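Local coordinates for protein MlnE (Bacillus amyloliquefaciens subsp. plantarum, PDB 5D2E) that binds NADP as the N-terminal B-type ketoreductase of the macrolactin assembly line, and probably reduces beta-keto groups of carrier-bound polyketide intermediates, at residues Met40-His45 with His249-Gln254; Phe62-Asp67 with Ile129-Ala134; Ile85-Gly90 with Met103-Gly108; Glu211-Phe216 with Phe242-Pro247. One frame throughout, in Å; residues are numbered along the deposited sequence.

Contact 1. Residues Met40-His45 with His249-Gln254; sequences MVWDRH and HYYKRQ
Arg-253 lies side by side with Trp-42 on one face of an antiparallel strand pair, the two side chains pointing the same way. Its CB sits over the indole, 3.6 Å from the centroid of the six-membered ring, a CH-pi contact. With CG between the backbone N and the carbonyl carbon (chi1 72°), the chain then runs extended to NE. CG comes near the SD of Met-40, and CD touches that SD at 3.6 Å while also reaching CH2 of Trp-42. At the tip, NH1 is 3.8 Å from CZ2 of Trp-42, while NH2 makes a salt bridge with Glu-192. A long arginine thus suits this partly exposed place: apolar stem on the indole, charge at the end.

Tyr-251 turns its edge toward the face of the Trp-42 six-membered ring in an offset edge-to-face pair, planes at 77°, its CD2 lying 3.6 Å from CE3 of Trp-42. Farther along, NH2 of Arg-44 lies over the His-249 ring, 3.6 Å from CG.

The other face carries His-45, whose CB rests on the Tyr-250 ring, 3.4 Å from CZ, and whose NE2 donates to OD2 of Asp-43 over 2.6 Å, nearly in the imidazole plane. Six backbone hydrogen bonds, in mutual pairs at Val-41 and Gln-254, Asp-43 and Lys-252, and His-45 and Tyr-250, make a regular antiparallel ladder, which continues the sheet beyond strand 242-245, where Tyr-251 bonds Cys-244.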
# COMPACT_ATOMS: atom_id res chain seq x y z
N MET A 40 8.89 -0.54 -10.40
CA MET A 40 9.71 -1.40 -9.58
C MET A 40 10.58 -2.28 -10.45
O MET A 40 10.11 -2.88 -11.42
CB MET A 40 8.83 -2.26 -8.69
CG MET A 40 8.12 -1.45 -7.63
SD MET A 40 9.33 -0.80 -6.49
CE MET A 40 8.16 0.01 -5.36
N VAL A 41 11.86 -2.34 -10.13
CA VAL A 41 12.77 -3.23 -10.82
C VAL A 41 13.36 -4.14 -9.76
O VAL A 41 13.88 -3.67 -8.75
CB VAL A 41 13.93 -2.43 -11.50
CG1 VAL A 41 14.92 -3.37 -12.19
CG2 VAL A 41 13.39 -1.40 -12.50
N TRP A 42 13.42 -5.42 -10.07
CA TRP A 42 13.92 -6.42 -9.12
C TRP A 42 15.35 -6.87 -9.35
O TRP A 42 15.78 -6.94 -10.49
CB TRP A 42 13.05 -7.65 -9.23
CG TRP A 42 11.68 -7.42 -8.90
CD1 TRP A 42 10.69 -6.97 -9.74
CD2 TRP A 42 11.09 -7.59 -7.62
NE1 TRP A 42 9.53 -6.83 -9.04
CE2 TRP A 42 9.75 -7.20 -7.73
CE3 TRP A 42 11.58 -7.98 -6.38
CZ2 TRP A 42 8.88 -7.25 -6.67
CZ3 TRP A 42 10.68 -8.06 -5.32
CH2 TRP A 42 9.36 -7.70 -5.48
N ASP A 43 16.08 -7.17 -8.29
CA ASP A 43 17.37 -7.88 -8.45
C ASP A 43 17.28 -9.20 -7.72
O ASP A 43 16.83 -9.27 -6.58
CB ASP A 43 18.64 -7.09 -8.05
CG ASP A 43 18.55 -6.46 -6.71
OD1 ASP A 43 17.77 -5.48 -6.55
OD2 ASP A 43 19.31 -6.88 -5.79
N ARG A 44 17.77 -10.21 -8.40
CA ARG A 44 17.63 -11.60 -7.99
C ARG A 44 18.99 -12.15 -7.57
O ARG A 44 19.97 -11.88 -8.20
CB ARG A 44 17.02 -12.41 -9.13
CG ARG A 44 17.32 -13.89 -9.04
CD ARG A 44 16.91 -14.74 -10.26
NE ARG A 44 15.56 -14.89 -10.00
CZ ARG A 44 14.86 -15.94 -9.63
NH1 ARG A 44 13.56 -15.63 -9.31
NH2 ARG A 44 15.31 -17.18 -9.70
N HIS A 45 18.98 -13.00 -6.54
CA HIS A 45 20.16 -13.58 -5.93
C HIS A 45 19.91 -15.00 -5.51
O HIS A 45 18.79 -15.40 -5.15
CB HIS A 45 20.53 -12.82 -4.67
CG HIS A 45 20.63 -11.37 -4.86
ND1 HIS A 45 21.81 -10.76 -5.24
CD2 HIS A 45 19.69 -10.41 -4.85
CE1 HIS A 45 21.60 -9.48 -5.42
NE2 HIS A 45 20.33 -9.23 -5.17
N HIS A 249 16.44 -18.81 -3.72
CA HIS A 249 16.68 -17.51 -4.36
C HIS A 249 15.93 -16.43 -3.58
O HIS A 249 14.94 -16.70 -2.95
CB HIS A 249 16.14 -17.51 -5.77
CG HIS A 249 16.82 -18.47 -6.69
ND1 HIS A 249 16.35 -19.76 -6.89
CD2 HIS A 249 17.96 -18.36 -7.40
CE1 HIS A 249 17.17 -20.38 -7.73
NE2 HIS A 249 18.14 -19.54 -8.06
N TYR A 250 16.43 -15.20 -3.64
CA TYR A 250 15.71 -14.09 -3.10
C TYR A 250 15.81 -12.89 -4.02
O TYR A 250 16.71 -12.79 -4.88
CB TYR A 250 16.17 -13.76 -1.68
CG TYR A 250 17.60 -13.24 -1.53
CD1 TYR A 250 18.66 -14.11 -1.36
CD2 TYR A 250 17.86 -11.88 -1.61
CE1 TYR A 250 19.95 -13.63 -1.23
CE2 TYR A 250 19.15 -11.38 -1.50
CZ TYR A 250 20.18 -12.28 -1.30
OH TYR A 250 21.45 -11.81 -1.17
N TYR A 251 14.88 -11.98 -3.85
CA TYR A 251 14.88 -10.79 -4.68
C TYR A 251 14.43 -9.53 -3.94
O TYR A 251 13.61 -9.57 -2.99
CB TYR A 251 14.16 -11.03 -6.02
CG TYR A 251 13.05 -12.02 -6.01
CD1 TYR A 251 13.28 -13.39 -6.10
CD2 TYR A 251 11.72 -11.59 -5.90
CE1 TYR A 251 12.22 -14.32 -6.02
CE2 TYR A 251 10.62 -12.50 -5.83
CZ TYR A 251 10.87 -13.87 -5.89
OH TYR A 251 9.74 -14.70 -5.81
N LYS A 252 15.04 -8.43 -4.36
CA LYS A 252 14.78 -7.13 -3.85
C LYS A 252 14.38 -6.19 -4.98
O LYS A 252 14.70 -6.44 -6.14
CB LYS A 252 16.07 -6.60 -3.25
CG LYS A 252 16.48 -7.24 -1.94
CD LYS A 252 17.47 -6.30 -1.26
CE LYS A 252 17.61 -6.60 0.21
NZ LYS A 252 18.12 -7.99 0.33
N ARG A 253 13.73 -5.11 -4.62
CA ARG A 253 13.16 -4.22 -5.61
C ARG A 253 13.45 -2.76 -5.30
O ARG A 253 13.53 -2.37 -4.13
CB ARG A 253 11.67 -4.41 -5.77
CG ARG A 253 10.88 -3.89 -4.60
CD ARG A 253 9.39 -3.97 -4.79
NE ARG A 253 8.71 -4.05 -3.51
CZ ARG A 253 7.49 -4.55 -3.35
NH1 ARG A 253 6.77 -4.99 -4.39
NH2 ARG A 253 6.98 -4.64 -2.13
N GLN A 254 13.53 -1.96 -6.36
CA GLN A 254 13.61 -0.50 -6.19
C GLN A 254 13.03 0.20 -7.39
O GLN A 254 12.96 -0.38 -8.46
CB GLN A 254 15.05 -0.07 -5.95
CG GLN A 254 15.91 -0.01 -7.19
CD GLN A 254 17.33 0.34 -6.87
OE1 GLN A 254 18.25 -0.41 -7.22
NE2 GLN A 254 17.53 1.45 -6.17

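Contact 2. Residues Phe62-Asp67 with Ile129-Ala134; sequences FFCEDD and IHFLAA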
# COMPACT_ATOMS: atom_id res chain seq x y z
N PHE A 62 10.19 -13.22 19.95
CA PHE A 62 9.60 -13.85 18.79
C PHE A 62 8.16 -14.00 19.04
O PHE A 62 7.76 -14.65 20.01
CB PHE A 62 10.26 -15.27 18.67
CG PHE A 62 10.12 -15.94 17.31
CD1 PHE A 62 8.89 -16.32 16.83
CD2 PHE A 62 11.23 -16.19 16.54
CE1 PHE A 62 8.74 -16.93 15.60
CE2 PHE A 62 11.10 -16.82 15.27
CZ PHE A 62 9.84 -17.17 14.82
N PHE A 63 7.33 -13.45 18.13
CA PHE A 63 5.90 -13.53 18.18
C PHE A 63 5.47 -14.53 17.10
O PHE A 63 5.88 -14.38 15.93
CB PHE A 63 5.26 -12.18 17.84
CG PHE A 63 5.49 -11.07 18.86
CD1 PHE A 63 4.79 -11.04 20.03
CD2 PHE A 63 6.39 -10.05 18.60
CE1 PHE A 63 4.97 -10.04 20.94
CE2 PHE A 63 6.61 -9.03 19.53
CZ PHE A 63 5.86 -9.02 20.70
N CYS A 64 4.62 -15.49 17.46
CA CYS A 64 4.19 -16.54 16.52
C CYS A 64 2.81 -16.92 16.93
O CYS A 64 2.47 -16.84 18.10
CB CYS A 64 5.16 -17.75 16.57
SG CYS A 64 4.93 -18.94 15.18
N GLU A 65 2.01 -17.38 16.01
CA GLU A 65 0.64 -17.71 16.34
C GLU A 65 0.59 -18.95 17.26
O GLU A 65 -0.24 -19.03 18.16
CB GLU A 65 -0.20 -17.89 15.06
CG GLU A 65 -1.71 -17.73 15.23
CD GLU A 65 -2.17 -16.34 15.71
OE1 GLU A 65 -1.95 -15.24 15.08
OE2 GLU A 65 -2.85 -16.37 16.74
N ASP A 66 1.55 -19.84 17.11
CA ASP A 66 1.53 -21.10 17.82
C ASP A 66 2.92 -21.53 18.06
O ASP A 66 3.91 -20.80 17.75
CB ASP A 66 0.72 -22.15 17.00
CG ASP A 66 1.32 -22.44 15.64
OD1 ASP A 66 2.53 -22.22 15.37
OD2 ASP A 66 0.55 -22.88 14.78
N ASP A 67 3.13 -22.75 18.56
CA ASP A 67 4.56 -23.09 18.75
C ASP A 67 5.32 -23.78 17.67
O ASP A 67 6.38 -24.34 17.93
CB ASP A 67 4.83 -23.74 20.07
CG ASP A 67 3.78 -24.55 20.47
OD1 ASP A 67 3.58 -25.47 19.64
OD2 ASP A 67 3.17 -24.22 21.54
N ILE A 129 11.18 -10.61 16.23
CA ILE A 129 10.67 -11.37 15.11
C ILE A 129 9.14 -11.35 15.24
O ILE A 129 8.57 -11.79 16.20
CB ILE A 129 11.17 -12.80 14.98
CG1 ILE A 129 12.71 -12.88 15.03
CG2 ILE A 129 10.52 -13.49 13.77
CD1 ILE A 129 13.40 -12.21 13.92
N HIS A 130 8.48 -10.81 14.21
CA HIS A 130 7.04 -10.82 14.18
C HIS A 130 6.61 -11.76 13.08
O HIS A 130 6.78 -11.47 11.87
CB HIS A 130 6.53 -9.42 13.92
CG HIS A 130 5.05 -9.29 14.07
ND1 HIS A 130 4.17 -9.60 13.05
CD2 HIS A 130 4.29 -8.82 15.09
CE1 HIS A 130 2.93 -9.41 13.45
NE2 HIS A 130 2.97 -8.89 14.67
N PHE A 131 6.07 -12.91 13.46
CA PHE A 131 5.64 -13.89 12.49
C PHE A 131 4.26 -14.46 12.80
O PHE A 131 4.12 -15.64 13.17
CB PHE A 131 6.68 -15.03 12.44
CG PHE A 131 6.42 -16.11 11.36
CD1 PHE A 131 5.76 -15.83 10.20
CD2 PHE A 131 6.88 -17.39 11.54
CE1 PHE A 131 5.57 -16.82 9.21
CE2 PHE A 131 6.69 -18.37 10.58
CZ PHE A 131 6.07 -18.07 9.40
N LEU A 132 3.26 -13.66 12.57
CA LEU A 132 1.86 -14.01 12.73
C LEU A 132 1.15 -14.07 11.36
O LEU A 132 0.05 -14.62 11.26
CB LEU A 132 1.14 -12.94 13.48
CG LEU A 132 1.66 -12.62 14.87
CD1 LEU A 132 0.75 -11.60 15.52
CD2 LEU A 132 1.80 -13.89 15.74
N ALA A 133 1.75 -13.45 10.35
CA ALA A 133 1.06 -13.22 9.03
C ALA A 133 1.11 -14.43 8.12
O ALA A 133 2.07 -14.61 7.32
CB ALA A 133 1.64 -12.01 8.33
N ALA A 134 0.08 -15.27 8.30
CA ALA A 134 -0.11 -16.40 7.43
C ALA A 134 -1.57 -16.60 7.11
O ALA A 134 -2.44 -15.89 7.59
CB ALA A 134 0.57 -17.68 8.02
O HOH W 1 2.37 -17.65 12.95
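Phe-62 and Phe-63 pair in parallel with Ile-129 and His-130, the strand axes 4.8 Å apart and only 2° from parallel. Phe-63 uses both its backbone groups: its N donates to Ile-129 O over 2.8 Å, and its O accepts from Phe-131 N over 2.9 Å.

On one face the Phe-62 ring takes CG2 of Ile-129 over its plane, displaced toward the rim and 3.7 Å from CE2. Ile-129 CG2 is anti to its own backbone N, and a beta-branched residue suits the place because a second branch, CG1, also borders the ring. Ile-229 of helix 222-233 covers both residues. Phe-63 lies on the other face and touches Met-158 of helix 141-164, where buried His-130 bonds through NE2 to Ser-154.

Beyond Phe-63 the direct bonding gives way. A water accepts from Glu-65 N at 3.1 Å and donates to Phe-131 O at 2.7 Å. Leu-132 CD2 lies 3.4 Å from Cys-64 C. Aromatic and aliphatic groups therefore pack the paired part between the two helices, whereas Glu-65 N and Phe-131 O, too far apart to bond to each other, are both satisfied by the water.

Contact 3. Residues Ile85-Gly90 with Met103-Gly108; sequences IYVTSG and MNFTKG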
# COMPACT_ATOMS: atom_id res chain seq x y z
N ILE A 85 12.81 -15.20 23.96
CA ILE A 85 11.45 -15.07 24.46
C ILE A 85 10.47 -15.43 23.35
O ILE A 85 10.52 -14.86 22.24
CB ILE A 85 11.21 -13.61 24.91
CG1 ILE A 85 12.33 -13.15 25.87
CG2 ILE A 85 9.83 -13.48 25.51
CD1 ILE A 85 12.47 -13.93 27.19
N TYR A 86 9.57 -16.34 23.62
CA TYR A 86 8.66 -16.86 22.57
C TYR A 86 7.24 -16.72 22.99
O TYR A 86 6.78 -17.25 24.01
CB TYR A 86 9.01 -18.30 22.23
CG TYR A 86 8.36 -18.87 21.03
CD1 TYR A 86 7.14 -19.49 21.12
CD2 TYR A 86 8.99 -18.89 19.79
CE1 TYR A 86 6.55 -20.06 19.99
CE2 TYR A 86 8.42 -19.48 18.68
CZ TYR A 86 7.19 -20.03 18.76
OH TYR A 86 6.57 -20.66 17.68
N VAL A 87 6.53 -15.90 22.25
CA VAL A 87 5.18 -15.52 22.58
C VAL A 87 4.19 -16.04 21.56
O VAL A 87 4.30 -15.76 20.37
CB VAL A 87 5.06 -13.99 22.62
CG1 VAL A 87 3.68 -13.56 23.18
CG2 VAL A 87 6.22 -13.38 23.39
N THR A 88 3.17 -16.71 22.05
CA THR A 88 2.13 -17.24 21.22
C THR A 88 0.79 -16.69 21.55
O THR A 88 0.57 -16.00 22.53
CB THR A 88 2.06 -18.80 21.34
OG1 THR A 88 1.72 -19.15 22.67
CG2 THR A 88 3.31 -19.42 21.00
N SER A 89 -0.16 -16.98 20.69
CA SER A 89 -1.52 -16.57 20.85
C SER A 89 -2.29 -17.31 21.94
O SER A 89 -2.21 -18.53 22.04
CB SER A 89 -2.24 -16.78 19.52
OG SER A 89 -3.51 -16.26 19.66
N GLY A 90 -3.04 -16.58 22.75
CA GLY A 90 -3.87 -17.16 23.80
C GLY A 90 -5.07 -16.27 24.13
O GLY A 90 -5.12 -15.11 23.70
N MET A 103 -0.60 -14.44 24.75
CA MET A 103 -1.30 -13.15 24.78
C MET A 103 -2.27 -13.08 23.64
O MET A 103 -2.20 -13.87 22.74
CB MET A 103 -0.34 -11.96 24.65
CG MET A 103 0.43 -11.87 23.35
SD MET A 103 1.68 -10.51 23.31
CE MET A 103 0.53 -9.12 23.20
N ASN A 104 -3.13 -12.09 23.71
CA ASN A 104 -4.07 -11.75 22.62
C ASN A 104 -3.42 -10.62 21.84
O ASN A 104 -3.23 -9.51 22.36
CB ASN A 104 -5.41 -11.35 23.23
CG ASN A 104 -6.49 -11.07 22.17
OD1 ASN A 104 -7.70 -11.29 22.41
ND2 ASN A 104 -6.08 -10.51 21.05
N PHE A 105 -2.97 -10.94 20.61
CA PHE A 105 -2.14 -10.06 19.81
C PHE A 105 -2.82 -8.78 19.29
O PHE A 105 -2.17 -7.88 18.77
CB PHE A 105 -1.58 -10.83 18.62
CG PHE A 105 -0.55 -11.86 19.01
CD1 PHE A 105 0.60 -11.49 19.71
CD2 PHE A 105 -0.70 -13.17 18.64
CE1 PHE A 105 1.55 -12.44 20.03
CE2 PHE A 105 0.27 -14.13 18.97
CZ PHE A 105 1.37 -13.77 19.64
N THR A 106 -4.11 -8.79 19.41
CA THR A 106 -4.96 -7.59 19.18
C THR A 106 -5.17 -6.67 20.39
O THR A 106 -5.65 -5.54 20.22
CB THR A 106 -6.38 -8.00 18.67
OG1 THR A 106 -7.15 -8.52 19.75
CG2 THR A 106 -6.35 -9.12 17.63
N LYS A 107 -4.85 -7.12 21.63
CA LYS A 107 -5.11 -6.31 22.83
C LYS A 107 -3.92 -5.51 23.27
O LYS A 107 -2.94 -6.06 23.78
CB LYS A 107 -5.48 -7.18 24.00
CG LYS A 107 -6.93 -7.48 24.18
CD LYS A 107 -7.15 -7.64 25.68
CE LYS A 107 -8.52 -8.27 25.94
NZ LYS A 107 -8.51 -9.05 27.20
N GLY A 108 -4.03 -4.19 23.19
CA GLY A 108 -2.94 -3.35 23.60
C GLY A 108 -2.48 -3.54 25.01
O GLY A 108 -1.27 -3.43 25.32
O HOH W 2 -4.10 -13.37 19.49
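Where strand 84-89 of the Rossmann-like structural subdomain ends, Thr-88 and Gly-90 bond to Met-103 in a parallel bridge centred on Ser-89. Met-103 N donates to Thr-88 O over 3.0 Å, and Met-103 O in turn accepts from Gly-90 N at 2.8 Å. This second donor stands well above the carbonyl plane, 50° out of it. Gly-90, without a side chain, brings only backbone to the bond.

Next to the bridge the side-chain contacts are apolar. CG1 of Val-87 touches SD of Met-103 at 3.6 Å; with CG of Met-103 between its backbone N and carbonyl carbon (chi1 63°), CG also lies beside that methyl. Phe-105 lays its ring by the end of the strand: CZ is 3.6 Å from Val-87 O, which lies in the plane at the ring edge, where the aromatic C-H dipoles suit an acceptor, and CE2 approaches Ser-89 N obliquely at 3.4 Å.

In this Rossmann-like subdomain strand 100-103 passes into helix 108-120 through a type I turn from Asn-104 to Lys-107, closed by Lys-107 N bonding to Asn-104 O, with Lys-107 at the N-cap position. From that helix OD2 of Asp-110 accepts a bond from Asn-104 N, and Tyr-111 OH bonds to Phe-105 O. A water bridges the two segments once more, 3.0 Å from OG of Ser-89 and accepting from Phe-105 N at 2.9 Å.

Contact 4. Residues Glu211-Phe216 with Phe242-Pro247; sequences ELKSMF and FTCYEP
The amide N of Lys-213 donates to Tyr-245 O across 2.8 Å. Two more bonds carry the ladder back along the strands: Tyr-245 N donates to Glu-211 O, also at 2.8 Å, and Glu-211 N to Thr-243 O at 3.0 Å. Glu-211 thus gives and receives on one residue, as parallel strands require.

Its side chain, buried on the same face as Cys-244, leaves with CG anti to the backbone N (chi1 175°), and the extended chain leaves the carboxylate beside the thiol; OE2 is 3.6 Å from SG. Phe-242 turns its edge to the group, CZ 4.0 Å from OE1, so that weakly positive ring hydrogens face a carboxylate oxygen. Asn-179 ND2 bonds to OE2, and Tyr-177 OH makes a weak bond to OE1, so the buried acid has polar partners on the neighbouring strand.

This pairing of strands 205-214 and 242-245 extends the parallel sheet of the structural subdomain, with helix 222-233 over the face that carries Leu-212 and Tyr-245; Tyr-245 OH bonds to Glu-232 there.

At the C-terminal end Lys-213 and Glu-246 run side by side, their NZ and OE2 4.2 Å apart, beyond a salt bridge; OE2 instead bonds to Tyr-251 OH. The flexible thioether of Met-215 is bent at chi2, which sets SD 3.6 Å from CD of Glu-246. Pro-247, with no amide hydrogen to give, sets its ring CD 3.5 Å from Lys-213 O.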
# COMPACT_ATOMS: atom_id res chain seq x y z
N GLU A 211 9.07 -11.77 2.81
CA GLU A 211 8.08 -12.66 2.31
C GLU A 211 8.74 -14.04 2.22
O GLU A 211 9.91 -14.21 1.76
CB GLU A 211 7.62 -12.21 0.92
CG GLU A 211 6.64 -13.17 0.27
CD GLU A 211 6.08 -12.69 -1.07
OE1 GLU A 211 5.91 -11.51 -1.18
OE2 GLU A 211 5.74 -13.47 -1.95
N LEU A 212 8.04 -15.00 2.77
CA LEU A 212 8.50 -16.39 2.74
C LEU A 212 7.64 -17.13 1.71
O LEU A 212 6.54 -17.61 2.03
CB LEU A 212 8.41 -17.03 4.14
CG LEU A 212 9.09 -16.26 5.28
CD1 LEU A 212 8.68 -16.79 6.63
CD2 LEU A 212 10.59 -16.28 5.13
N LYS A 213 8.13 -17.19 0.48
CA LYS A 213 7.32 -17.77 -0.60
C LYS A 213 7.70 -19.22 -0.89
O LYS A 213 8.79 -19.50 -1.39
CB LYS A 213 7.44 -16.96 -1.89
CG LYS A 213 6.48 -17.47 -2.95
CD LYS A 213 6.17 -16.55 -4.09
CE LYS A 213 7.36 -16.09 -4.84
NZ LYS A 213 6.84 -15.05 -5.84
N SER A 214 6.80 -20.12 -0.56
CA SER A 214 6.89 -21.50 -0.98
C SER A 214 6.64 -21.61 -2.49
O SER A 214 5.70 -21.06 -2.99
CB SER A 214 5.81 -22.30 -0.30
OG SER A 214 6.23 -22.38 1.04
N MET A 215 7.44 -22.40 -3.16
CA MET A 215 7.22 -22.68 -4.57
C MET A 215 6.65 -24.11 -4.74
O MET A 215 6.81 -24.96 -3.84
CB MET A 215 8.56 -22.56 -5.28
CG MET A 215 9.22 -21.18 -5.18
SD MET A 215 8.21 -19.84 -5.74
CE MET A 215 8.47 -19.93 -7.54
N PHE A 216 6.07 -24.43 -5.88
CA PHE A 216 5.58 -25.80 -6.09
C PHE A 216 6.79 -26.74 -6.04
O PHE A 216 7.87 -26.44 -6.56
CB PHE A 216 4.86 -25.96 -7.43
CG PHE A 216 3.65 -25.10 -7.58
CD1 PHE A 216 2.65 -25.05 -6.59
CD2 PHE A 216 3.47 -24.32 -8.73
CE1 PHE A 216 1.54 -24.22 -6.75
CE2 PHE A 216 2.35 -23.54 -8.90
CZ PHE A 216 1.39 -23.48 -7.90
N PHE A 242 12.66 -4.46 2.26
CA PHE A 242 11.89 -5.61 1.92
C PHE A 242 12.70 -6.59 1.09
O PHE A 242 13.43 -6.20 0.18
CB PHE A 242 10.57 -5.17 1.20
CG PHE A 242 9.79 -6.30 0.63
CD1 PHE A 242 9.05 -7.14 1.46
CD2 PHE A 242 9.83 -6.58 -0.74
CE1 PHE A 242 8.39 -8.24 0.93
CE2 PHE A 242 9.12 -7.66 -1.26
CZ PHE A 242 8.41 -8.49 -0.43
N THR A 243 12.51 -7.88 1.37
CA THR A 243 13.07 -8.95 0.53
C THR A 243 12.01 -10.02 0.34
O THR A 243 11.31 -10.39 1.30
CB THR A 243 14.31 -9.55 1.18
OG1 THR A 243 15.22 -8.52 1.51
CG2 THR A 243 15.01 -10.52 0.31
N CYS A 244 11.93 -10.58 -0.87
CA CYS A 244 11.09 -11.75 -1.07
C CYS A 244 12.01 -12.95 -1.20
O CYS A 244 12.91 -12.97 -2.08
CB CYS A 244 10.25 -11.60 -2.30
SG CYS A 244 9.26 -13.10 -2.66
N TYR A 245 11.82 -13.92 -0.30
CA TYR A 245 12.62 -15.14 -0.24
C TYR A 245 11.87 -16.31 -0.79
O TYR A 245 10.71 -16.53 -0.46
CB TYR A 245 12.98 -15.46 1.21
CG TYR A 245 13.96 -14.49 1.82
CD1 TYR A 245 15.33 -14.65 1.67
CD2 TYR A 245 13.50 -13.40 2.55
CE1 TYR A 245 16.22 -13.72 2.21
CE2 TYR A 245 14.40 -12.47 3.10
CZ TYR A 245 15.73 -12.65 2.92
OH TYR A 245 16.55 -11.76 3.49
N GLU A 246 12.52 -17.02 -1.70
CA GLU A 246 12.10 -18.38 -2.02
C GLU A 246 13.12 -19.24 -1.30
O GLU A 246 14.16 -18.74 -0.88
CB GLU A 246 12.16 -18.62 -3.54
CG GLU A 246 11.10 -17.84 -4.29
CD GLU A 246 11.23 -17.86 -5.80
OE1 GLU A 246 12.03 -18.65 -6.28
OE2 GLU A 246 10.50 -17.10 -6.44
N PRO A 247 12.91 -20.56 -1.26
CA PRO A 247 13.92 -21.37 -0.57
C PRO A 247 15.33 -21.35 -1.16
O PRO A 247 16.29 -21.33 -0.40
CB PRO A 247 13.30 -22.76 -0.61
CG PRO A 247 11.82 -22.48 -0.66
CD PRO A 247 11.72 -21.34 -1.63

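In the fold
Contacts 2 and 4 are buried pairings of parallel strands in the structural subdomain, contact 3 is partly buried, and contact 1 lies at the surface. Contacts 2 and 3 hold neighbouring strands, 60-64 and 84-89, joined by Phe-62 N to Ile-85 O. Contacts 4 and 1 are likewise adjacent: strand 242-245 turns back into 249-257, and Tyr-251 N bonds to Cys-244 O. There the sheet changes from parallel to antiparallel. Chemistry follows place: hydrocarbon and aromatic packing dominates contact 2, a polar group with partners is buried in contact 4, a backbone bridge and water serve contact 3, and aliphatic and guanidinium groups over rings mark contact 1. All lie away from the NADP site.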